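Local coordinates for protein galactose-binding lectin (Arachis hypogaea, PDB 6VAW) that binds D-galactose and galactose-derived ligands as a tetrameric legume lectin that carries calcium and manganese ions, at residues 115-119 with 194-199; 138-142 with 188-192. All coordinates share one frame. Residue numbers count along the deposited sequence, not the author numbering.

In the fold
Interaction 2 packs strand 137-141 of the seven-stranded sheet on strand 185-191 of the other sheet; interaction 1, its centre about 12 Å from that of interaction 2, packs the start of strand 117-123 on the helical turn that follows strand 185-191. Residues 115-119 and 138-142 lie on adjacent antiparallel strands, linked by Gly119 O to Asp141 N at 2.9 Å. Interaction 2 is nested within the loop interaction 1 closes. Lys197 CD also lies 3.8 Å from Val142 CG1. Glu121 and His137, both manganese ligands, belong to the same two strands: the metal lies about 6 Å from the CA of Gly139 and about 10 Å from the side chain of Phe117. Neither contact includes a galactoside-pocket residue.

Interaction 1: residues 115-119 with 194-199; sequences GHFVG and LKAKLP
In this legume-lectin sandwich, a single-turn helix packs against the beginning of strand 117-123, burying 247 Å² between the segments. The strand side is extended, but the chain turns a corner at His116 (phi/psi -116/93). CA atoms of Phe117 and Leu198 are 7.2 Å apart, those of Val118 and Lys197 7.9 Å. Leu194 opens the helical turn; its CD2 meets Val118 CG1 at 3.9 Å. At Lys197 (m at chi1 and chi2), CB touches Val118 CG2 at 4.3 Å while the amine end leads away. With His116 at chi1 t, its ring edge reaches the helix terminus, where NE2 donates a hydrogen bond to Lys197 O (3.1 Å, N-H...O angle 141°). Leu198 N bonds to Leu194 O at 2.8 Å, yet Leu198 itself leaves helical geometry (phi/psi -128/162). Its mt side chain brings CD1 to 3.9 Å from Val118 CG2, so Val118 (t), directed toward the helical segment, meets both leucines on one side, while Phe117 points away. Pro199 CD follows, 4.3 Å from His116 NE2.

Interaction 2: residues 138-142 with 188-192; sequences VGIDV and IAQVV
Two extended segments lie face to face, their strand axes 7.8 Å apart at closest approach and their N-to-C directions 11° apart. CA atoms pair Val138 with Ile188 (7.7 Å), Ile140 with Gln190 (7.2 Å) and Val142 with Val192 (7.8 Å). These alternate residues point toward the opposite segment; Asp141, Ala189 and Val191 point away, and Gly139 has no side chain. The bumps are staggered. Ile188, in tt, reaches across with CD1 3.7 Å from Val138 O and 4.4 Å from Gly139 CA, resting on the backbone at a level between the Val138 and Ile140 side chains, while its CG2 meets Val138 CG1 at 4.0 Å. Ile140, in mt, projects the other way: CD1 settles 4.1 Å from Ile188 CG2, 4.0 Å from Ala189 C and 3.7 Å from Gln190 CB. Its other branch, CG2, approaches Val192 CG2 at 4.1 Å. Gln190 turns its amide end aside, NE2 bonding to Val191 O at 3.1 Å. Val142 CG2 closes the row against Val192 CG1 at 3.8 Å. Cohesion across the 312 Å² interface is apolar packing between strands of different sheets and the residues that follow them, as in the interior of the legume-lectin beta sandwich.

Interaction 1: residues 115-119 with 194-199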
loop_
_atom_site.group_PDB
_atom_site.type_symbol
_atom_site.label_atom_id
_atom_site.label_comp_id
_atom_site.label_asym_id
_atom_site.label_seq_id
_atom_site.Cartn_x
_atom_site.Cartn_y
_atom_site.Cartn_z
ATOM N N GLY A 115 2.063 3.493 35.386
ATOM C CA GLY A 115 3.072 3.131 34.402
ATOM C C GLY A 115 3.307 4.282 33.450
ATOM O O GLY A 115 2.731 5.356 33.629
ATOM N N HIS A 116 4.164 4.078 32.452
ATOM C CA HIS A 116 4.442 5.096 31.455
ATOM C C HIS A 116 3.963 4.550 30.104
ATOM O O HIS A 116 4.684 3.795 29.448
ATOM C CB HIS A 116 5.930 5.472 31.444
ATOM C CG HIS A 116 6.232 6.733 30.698
ATOM N ND1 HIS A 116 7.533 7.186 30.551
ATOM C CD2 HIS A 116 5.392 7.618 30.108
ATOM C CE1 HIS A 116 7.449 8.306 29.857
ATOM N NE2 HIS A 116 6.185 8.617 29.578
ATOM N N PHE A 117 2.709 4.875 29.732
ATOM C CA PHE A 117 2.090 4.354 28.518
ATOM C C PHE A 117 0.784 5.079 28.231
ATOM O O PHE A 117 0.213 5.711 29.113
ATOM C CB PHE A 117 1.806 2.817 28.653
ATOM C CG PHE A 117 0.786 2.489 29.727
ATOM C CD1 PHE A 117 1.167 2.380 31.064
ATOM C CD2 PHE A 117 -0.559 2.317 29.405
ATOM C CE1 PHE A 117 0.212 2.143 32.071
ATOM C CE2 PHE A 117 -1.509 2.059 30.406
ATOM C CZ PHE A 117 -1.118 1.981 31.734
ATOM N N VAL A 118 0.285 4.896 27.018
ATOM C CA VAL A 118 -1.027 5.356 26.559
ATOM C C VAL A 118 -1.620 4.125 25.932
ATOM O O VAL A 118 -0.930 3.451 25.172
ATOM C CB VAL A 118 -1.001 6.602 25.614
ATOM C CG1 VAL A 118 -2.390 6.863 24.992
ATOM C CG2 VAL A 118 -0.521 7.843 26.372
ATOM N N GLY A 119 -2.849 3.784 26.289
ATOM C CA GLY A 119 -3.417 2.578 25.701
ATOM C C GLY A 119 -4.916 2.485 25.628
ATOM O O GLY A 119 -5.628 3.321 26.171
ATOM N N LEU A 194 -0.407 13.212 23.154
ATOM C CA LEU A 194 0.707 12.269 23.062
ATOM C C LEU A 194 2.083 12.980 23.225
ATOM O O LEU A 194 2.962 12.435 23.879
ATOM C CB LEU A 194 0.643 11.469 21.741
ATOM C CG LEU A 194 -0.519 10.461 21.596
ATOM C CD1 LEU A 194 -0.271 9.541 20.413
ATOM C CD2 LEU A 194 -0.692 9.606 22.838
ATOM N N LYS A 195 2.214 14.215 22.729
ATOM C CA LYS A 195 3.427 15.044 22.863
ATOM C C LYS A 195 3.740 15.379 24.341
ATOM O O LYS A 195 4.904 15.516 24.705
ATOM C CB LYS A 195 3.239 16.339 22.064
ATOM C CG LYS A 195 4.486 17.178 21.857
ATOM C CD LYS A 195 4.093 18.469 21.180
ATOM C CE LYS A 195 5.265 19.234 20.653
ATOM N NZ LYS A 195 4.856 20.609 20.268
ATOM N N ALA A 196 2.698 15.518 25.184
ATOM C CA ALA A 196 2.843 15.832 26.608
ATOM C C ALA A 196 3.047 14.584 27.474
ATOM O O ALA A 196 3.656 14.677 28.534
ATOM C CB ALA A 196 1.606 16.585 27.104
ATOM N N LYS A 197 2.537 13.434 27.041
ATOM C CA LYS A 197 2.582 12.219 27.849
ATOM C C LYS A 197 3.657 11.223 27.429
ATOM O O LYS A 197 3.994 10.330 28.200
ATOM C CB LYS A 197 1.213 11.514 27.797
ATOM C CG LYS A 197 0.021 12.362 28.269
ATOM C CD LYS A 197 0.111 12.737 29.743
ATOM C CE LYS A 197 -1.100 13.511 30.192
ATOM N NZ LYS A 197 -0.866 14.182 31.497
ATOM N N LEU A 198 4.139 11.307 26.215
ATOM C CA LEU A 198 5.128 10.330 25.758
ATOM C C LEU A 198 6.383 10.973 25.166
ATOM O O LEU A 198 6.285 12.088 24.666
ATOM C CB LEU A 198 4.499 9.405 24.694
ATOM C CG LEU A 198 3.519 8.339 25.227
ATOM C CD1 LEU A 198 2.666 7.784 24.117
ATOM C CD2 LEU A 198 4.244 7.223 25.952
ATOM N N PRO A 199 7.507 10.209 25.060
ATOM C CA PRO A 199 8.725 10.753 24.413
ATOM C C PRO A 199 8.579 10.817 22.892
ATOM O O PRO A 199 7.638 10.198 22.322
ATOM C CB PRO A 199 9.810 9.751 24.813
ATOM C CG PRO A 199 9.086 8.464 25.035
ATOM C CD PRO A 199 7.739 8.834 25.572
#

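Interaction 2: residues 138-142 with 188-192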
loop_
_atom_site.group_PDB
_atom_site.type_symbol
_atom_site.label_atom_id
_atom_site.label_comp_id
_atom_site.label_asym_id
_atom_site.label_seq_id
_atom_site.Cartn_x
_atom_site.Cartn_y
_atom_site.Cartn_z
ATOM N N VAL A 138 -14.219 -1.288 27.577
ATOM C CA VAL A 138 -13.128 -0.756 26.772
ATOM C C VAL A 138 -12.748 0.531 27.477
ATOM O O VAL A 138 -13.626 1.303 27.851
ATOM C CB VAL A 138 -13.459 -0.561 25.273
ATOM C CG1 VAL A 138 -12.241 -0.043 24.505
ATOM C CG2 VAL A 138 -13.970 -1.855 24.643
ATOM N N GLY A 139 -11.466 0.734 27.693
ATOM C CA GLY A 139 -11.009 1.924 28.391
ATOM C C GLY A 139 -9.869 2.620 27.694
ATOM O O GLY A 139 -9.141 2.005 26.929
ATOM N N ILE A 140 -9.745 3.917 27.935
ATOM C CA ILE A 140 -8.640 4.708 27.412
ATOM C C ILE A 140 -7.806 5.030 28.639
ATOM O O ILE A 140 -8.320 5.583 29.608
ATOM C CB ILE A 140 -9.040 5.917 26.546
ATOM C CG1 ILE A 140 -9.647 5.423 25.184
ATOM C CG2 ILE A 140 -7.837 6.842 26.330
ATOM C CD1 ILE A 140 -10.182 6.528 24.240
ATOM N N ASP A 141 -6.534 4.645 28.592
ATOM C CA ASP A 141 -5.582 4.723 29.712
ATOM C C ASP A 141 -4.449 5.656 29.445
ATOM O O ASP A 141 -3.802 5.556 28.422
ATOM C CB ASP A 141 -4.978 3.352 29.981
ATOM C CG ASP A 141 -5.953 2.316 30.477
ATOM O OD1 ASP A 141 -7.101 2.689 30.795
ATOM O OD2 ASP A 141 -5.545 1.152 30.624
ATOM N N VAL A 142 -4.140 6.459 30.426
ATOM C CA VAL A 142 -3.056 7.423 30.343
ATOM C C VAL A 142 -2.217 7.288 31.616
ATOM O O VAL A 142 -2.575 7.827 32.669
ATOM C CB VAL A 142 -3.538 8.894 30.095
ATOM C CG1 VAL A 142 -2.348 9.843 29.971
ATOM C CG2 VAL A 142 -4.426 8.991 28.844
ATOM N N ILE A 188 -15.454 4.697 21.657
ATOM C CA ILE A 188 -14.962 5.505 22.776
ATOM C C ILE A 188 -13.923 6.443 22.200
ATOM O O ILE A 188 -13.180 6.046 21.316
ATOM C CB ILE A 188 -14.421 4.648 23.968
ATOM C CG1 ILE A 188 -14.188 5.529 25.216
ATOM C CG2 ILE A 188 -13.163 3.779 23.591
ATOM C CD1 ILE A 188 -13.786 4.775 26.473
ATOM N N ALA A 189 -13.915 7.693 22.662
ATOM C CA ALA A 189 -12.962 8.697 22.190
ATOM C C ALA A 189 -12.539 9.585 23.345
ATOM O O ALA A 189 -13.318 9.843 24.262
ATOM C CB ALA A 189 -13.546 9.525 21.053
ATOM N N GLN A 190 -11.298 10.017 23.316
ATOM C CA GLN A 190 -10.756 10.851 24.398
ATOM C C GLN A 190 -9.649 11.721 23.855
ATOM O O GLN A 190 -8.804 11.228 23.112
ATOM C CB GLN A 190 -10.214 9.949 25.548
ATOM C CG GLN A 190 -9.427 10.673 26.672
ATOM C CD GLN A 190 -10.351 11.606 27.430
ATOM O OE1 GLN A 190 -11.407 11.200 27.886
ATOM N NE2 GLN A 190 -9.972 12.868 27.584
ATOM N N VAL A 191 -9.600 12.983 24.294
ATOM C CA VAL A 191 -8.481 13.863 23.927
ATOM C C VAL A 191 -7.284 13.452 24.803
ATOM O O VAL A 191 -7.404 13.471 26.030
ATOM C CB VAL A 191 -8.837 15.364 24.071
ATOM C CG1 VAL A 191 -7.588 16.244 24.000
ATOM C CG2 VAL A 191 -9.876 15.781 23.021
ATOM N N VAL A 192 -6.181 13.019 24.167
ATOM C CA VAL A 192 -4.923 12.604 24.788
ATOM C C VAL A 192 -3.791 13.328 24.051
ATOM O O VAL A 192 -3.635 13.133 22.842
ATOM C CB VAL A 192 -4.671 11.064 24.795
ATOM C CG1 VAL A 192 -3.404 10.730 25.603
ATOM C CG2 VAL A 192 -5.873 10.284 25.328
#